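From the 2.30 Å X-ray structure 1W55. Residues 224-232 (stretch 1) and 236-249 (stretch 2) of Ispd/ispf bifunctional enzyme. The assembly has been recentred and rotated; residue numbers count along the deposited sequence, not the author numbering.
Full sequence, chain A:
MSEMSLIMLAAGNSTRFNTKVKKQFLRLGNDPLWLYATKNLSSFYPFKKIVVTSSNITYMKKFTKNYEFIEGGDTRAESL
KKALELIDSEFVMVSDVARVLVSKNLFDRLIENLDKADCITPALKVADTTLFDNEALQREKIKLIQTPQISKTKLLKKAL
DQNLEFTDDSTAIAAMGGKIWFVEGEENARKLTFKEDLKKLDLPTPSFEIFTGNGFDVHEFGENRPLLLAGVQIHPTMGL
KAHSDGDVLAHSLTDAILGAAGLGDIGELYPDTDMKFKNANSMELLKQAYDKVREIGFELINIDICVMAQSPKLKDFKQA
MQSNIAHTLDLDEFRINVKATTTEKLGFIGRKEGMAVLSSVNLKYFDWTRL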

# COMPACT_ATOMS: atom_id res chain seq x y z
N ASN A 224 5.04 63.43 -16.73
CA ASN A 224 3.99 64.02 -15.91
C ASN A 224 2.69 63.24 -16.01
O ASN A 224 1.77 63.63 -16.75
N ARG A 225 2.61 62.15 -15.26
CA ARG A 225 1.41 61.32 -15.21
C ARG A 225 1.46 60.49 -13.94
O ARG A 225 2.48 60.48 -13.26
N PRO A 226 0.35 59.84 -13.59
CA PRO A 226 0.33 58.96 -12.41
C PRO A 226 1.39 57.86 -12.47
O PRO A 226 1.66 57.28 -13.53
N LEU A 227 2.00 57.62 -11.32
CA LEU A 227 2.89 56.50 -11.12
C LEU A 227 2.02 55.31 -10.75
O LEU A 227 1.39 55.30 -9.69
N LEU A 228 1.97 54.34 -11.65
CA LEU A 228 1.23 53.10 -11.44
C LEU A 228 2.21 51.95 -11.26
O LEU A 228 3.06 51.71 -12.12
N LEU A 229 2.11 51.25 -10.14
CA LEU A 229 2.93 50.08 -9.90
C LEU A 229 2.01 48.95 -9.48
O LEU A 229 1.21 49.11 -8.55
N ALA A 230 2.10 47.82 -10.18
CA ALA A 230 1.15 46.72 -10.03
C ALA A 230 -0.29 47.24 -10.15
O ALA A 230 -1.20 46.75 -9.46
N GLY A 231 -0.47 48.23 -11.02
CA GLY A 231 -1.79 48.78 -11.31
C GLY A 231 -2.35 49.69 -10.23
O GLY A 231 -3.51 50.06 -10.29
N VAL A 232 -1.52 50.04 -9.25
CA VAL A 232 -1.93 50.84 -8.10
C VAL A 232 -1.30 52.23 -8.20
O VAL A 232 -0.09 52.34 -8.43
N PRO A 236 0.48 60.98 -8.03
CA PRO A 236 -0.34 61.57 -9.10
C PRO A 236 0.44 62.09 -10.31
O PRO A 236 -0.15 62.18 -11.38
N THR A 237 1.73 62.42 -10.17
CA THR A 237 2.46 63.10 -11.24
C THR A 237 3.88 62.57 -11.49
O THR A 237 4.48 62.87 -12.52
N MET A 238 4.42 61.81 -10.54
CA MET A 238 5.81 61.35 -10.65
C MET A 238 5.90 60.08 -11.50
O MET A 238 6.35 59.03 -11.02
N GLY A 239 5.48 60.19 -12.76
CA GLY A 239 5.39 59.05 -13.64
C GLY A 239 6.66 58.65 -14.35
O GLY A 239 7.66 59.36 -14.36
N LEU A 240 6.60 57.48 -14.97
CA LEU A 240 7.73 56.96 -15.72
C LEU A 240 7.39 57.05 -17.18
O LEU A 240 6.21 57.02 -17.55
N LYS A 241 8.43 57.13 -18.01
CA LYS A 241 8.28 57.37 -19.44
C LYS A 241 7.92 56.13 -20.22
O LYS A 241 8.49 55.05 -20.01
N ALA A 242 6.95 56.29 -21.13
CA ALA A 242 6.63 55.31 -22.17
C ALA A 242 6.25 53.94 -21.58
O ALA A 242 5.69 53.90 -20.49
N HIS A 243 6.53 52.86 -22.31
CA HIS A 243 6.20 51.48 -21.90
C HIS A 243 4.76 51.36 -21.39
O HIS A 243 4.52 51.05 -20.21
N SER A 244 3.82 51.60 -22.30
CA SER A 244 2.39 51.60 -21.99
C SER A 244 2.07 52.62 -20.89
O SER A 244 2.30 53.82 -21.06
N ASP A 245 1.57 52.13 -19.76
CA ASP A 245 1.23 52.96 -18.63
C ASP A 245 2.40 53.11 -17.65
O ASP A 245 2.22 53.61 -16.54
N GLY A 246 3.59 52.65 -18.06
CA GLY A 246 4.82 52.82 -17.29
C GLY A 246 5.05 51.90 -16.09
O GLY A 246 5.98 52.10 -15.31
N ASP A 247 4.21 50.88 -15.93
CA ASP A 247 4.28 49.98 -14.77
C ASP A 247 5.50 49.05 -14.85
O ASP A 247 5.38 47.93 -15.33
N VAL A 248 6.67 49.52 -14.38
CA VAL A 248 7.89 48.71 -14.40
C VAL A 248 7.73 47.45 -13.60
O VAL A 248 8.30 46.42 -13.93
N LEU A 249 6.99 47.55 -12.49
CA LEU A 249 6.74 46.38 -11.67
C LEU A 249 6.05 45.27 -12.48
O LEU A 249 6.55 44.15 -12.57

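Side-chain packing between residues 224-232 and 236-249 of the Ispd/ispf bifunctional enzyme, two stretches that bury 842 Å² between them. The dominant side chain is Arg225. Its CA-to-CB bond points away from the second stretch, yet chi1 in p (65°) followed by t at chi2 and chi3 (164° and 165°) carries the extended chain back to it, and the guanidinium ends among three backbone carbonyls. Arg225 NE and NH2 both bond Leu240 O, at 3.0 and 2.8 Å; Arg225 NH1 bonds Ser244 O at 2.9 Å; and Arg225 NH2 adds a weak bond to Ala242 O at 2.7 Å. These three oxygens lie near the guanidinium plane, at its edge, where the N-H groups point, while Asp245 C covers one face. Charge is thus met by peptide dipoles rather than by a carboxylate, and the chain from Leu240 to Ser244 is gathered around one side chain. Gly246 fits closely here: an ideal CB on it would lie 3.0 Å from Arg225 NH2, a clash, and its positive phi also favours glycine.

The second polar centre is Asp247, at the N-cap position of the helix that begins at Val248. With chi1 in t (-160°) and chi2 at -35°, its carboxylate approaches the turn of the first stretch, where Asp247 OD1 accepts from Ala230 N at 2.9 Å and Asp247 OD2 from Gly231 N at 2.8 Å. The type I' turn from Leu229 to Val232 presents these two successive amides to the two oxygens, so one side chain ties the turn to the helix start. Nearby, Asp247 CA makes a CA-H...O contact of 3.4 Å with Leu228 O.

Apolar side chains flank these polar groups. The CA-to-CB bond of Leu227 points sideways; with chi1 in t and chi2 in p the side chain brings CD1 to 3.7 Å from Leu240 CD1; the m, t rotamer of Leu240 brings the end of its side chain nearer to the first stretch. Leu229, also m, t, places CD2 3.9 Å from Val248 CG2 and 4.4 Å from Leu249 CB. Leu249 points toward the first stretch and, with both chi angles in t, sets CD2 3.8 Å from Ala230 CB. Leu228, again m, t, lays CD1 4.1 Å from Asp245 CB. Asp245 itself takes p at chi1 (54°), and its carboxylate oxygens are bonded elsewhere in the structure.

At the other end Asn224, chi1 in t, reaches Thr237 CB with ND2 at 3.6 Å, whereas the end of Met238 leads away. Gly239 lies against the backbone; an ideal CB there would clash with Arg225 O at 2.6 Å.

Three waters bridge the backbones. Water 1 donates to Pro226 O (2.7 Å) and accepts from Leu240 N (2.8 Å); water 2 donates to Pro226 O (2.7 Å) and Asp245 O (3.1 Å); water 3 accepts from Leu228 N (3.0 Å) and donates to Asp245 O (2.6 Å).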

# COMPACT_ATOMS: atom_id res chain seq x y z
CB ASN A 224 3.78 65.50 -16.27
CG ASN A 224 2.90 66.24 -15.25
OD1 ASN A 224 2.85 67.47 -15.25
ND2 ASN A 224 2.21 65.50 -14.38
CB ARG A 225 1.31 60.41 -16.45
CG ARG A 225 2.41 59.38 -16.59
CD ARG A 225 2.07 58.29 -17.57
NE ARG A 225 3.23 57.50 -17.98
CZ ARG A 225 3.19 56.57 -18.92
NH1 ARG A 225 2.06 56.31 -19.55
NH2 ARG A 225 4.29 55.89 -19.24
CB PRO A 226 -1.08 58.36 -12.46
CG PRO A 226 -1.91 59.40 -13.19
CD PRO A 226 -0.97 59.92 -14.25
CB LEU A 227 3.91 56.81 -10.02
CG LEU A 227 4.92 55.70 -9.72
CD1 LEU A 227 5.67 55.32 -11.00
CD2 LEU A 227 5.88 56.12 -8.60
CB LEU A 228 0.34 52.79 -12.66
CG LEU A 228 -0.82 53.71 -13.03
CD1 LEU A 228 -1.57 53.12 -14.22
CD2 LEU A 228 -1.77 53.92 -11.86
CB LEU A 229 3.98 50.37 -8.82
CG LEU A 229 5.07 51.40 -9.13
CD1 LEU A 229 6.04 51.45 -7.94
CD2 LEU A 229 5.82 51.09 -10.43
CB ALA A 230 1.37 45.97 -8.70
CB VAL A 232 -1.50 50.16 -6.78
CG1 VAL A 232 -1.75 51.08 -5.56
CG2 VAL A 232 -2.21 48.79 -6.61
CB PRO A 236 -1.09 62.73 -8.39
CG PRO A 236 -0.19 63.11 -7.22
CD PRO A 236 0.48 61.82 -6.80
CB THR A 237 2.59 64.62 -10.92
OG1 THR A 237 3.30 64.78 -9.69
CG2 THR A 237 1.23 65.28 -10.65
CB MET A 238 6.42 61.12 -9.25
CG MET A 238 7.94 61.22 -9.21
SD MET A 238 8.68 60.54 -7.68
CE MET A 238 8.12 61.63 -6.43
CB LEU A 240 8.06 55.51 -15.31
CG LEU A 240 8.42 55.29 -13.83
CD1 LEU A 240 8.11 53.85 -13.37
CD2 LEU A 240 9.89 55.64 -13.57
CB LYS A 241 9.57 57.97 -20.02
CG LYS A 241 9.82 59.40 -19.59
CD LYS A 241 11.09 59.96 -20.20
CE LYS A 241 11.38 61.34 -19.60
NZ LYS A 241 12.64 61.95 -20.14
CB ALA A 242 7.78 55.20 -23.17
CB HIS A 243 7.18 50.98 -20.82
CG HIS A 243 8.60 50.97 -21.27
ND1 HIS A 243 9.48 51.98 -20.97
CD2 HIS A 243 9.29 50.07 -22.01
CE1 HIS A 243 10.66 51.71 -21.51
NE2 HIS A 243 10.57 50.55 -22.14
CB SER A 244 1.93 50.19 -21.58
OG SER A 244 2.48 49.20 -22.43
CB ASP A 245 0.00 52.38 -17.93
CG ASP A 245 0.18 50.90 -17.54
OD1 ASP A 245 1.31 50.36 -17.68
OD2 ASP A 245 -0.75 50.19 -17.09
CB ASP A 247 2.97 49.18 -14.73
CG ASP A 247 2.67 48.58 -13.38
OD1 ASP A 247 3.59 48.15 -12.63
OD2 ASP A 247 1.49 48.43 -13.00
CB VAL A 248 9.13 49.31 -13.68
CG1 VAL A 248 10.37 49.35 -14.58
CG2 VAL A 248 8.85 50.56 -12.87
CB LEU A 249 5.96 46.74 -10.40
CG LEU A 249 5.84 45.60 -9.38
CD1 LEU A 249 5.59 46.15 -7.96
CD2 LEU A 249 4.75 44.60 -9.77
O HOH W 1 3.97 56.44 -14.75
O HOH W 2 0.55 56.07 -15.69
O HOH W 3 3.42 53.71 -14.18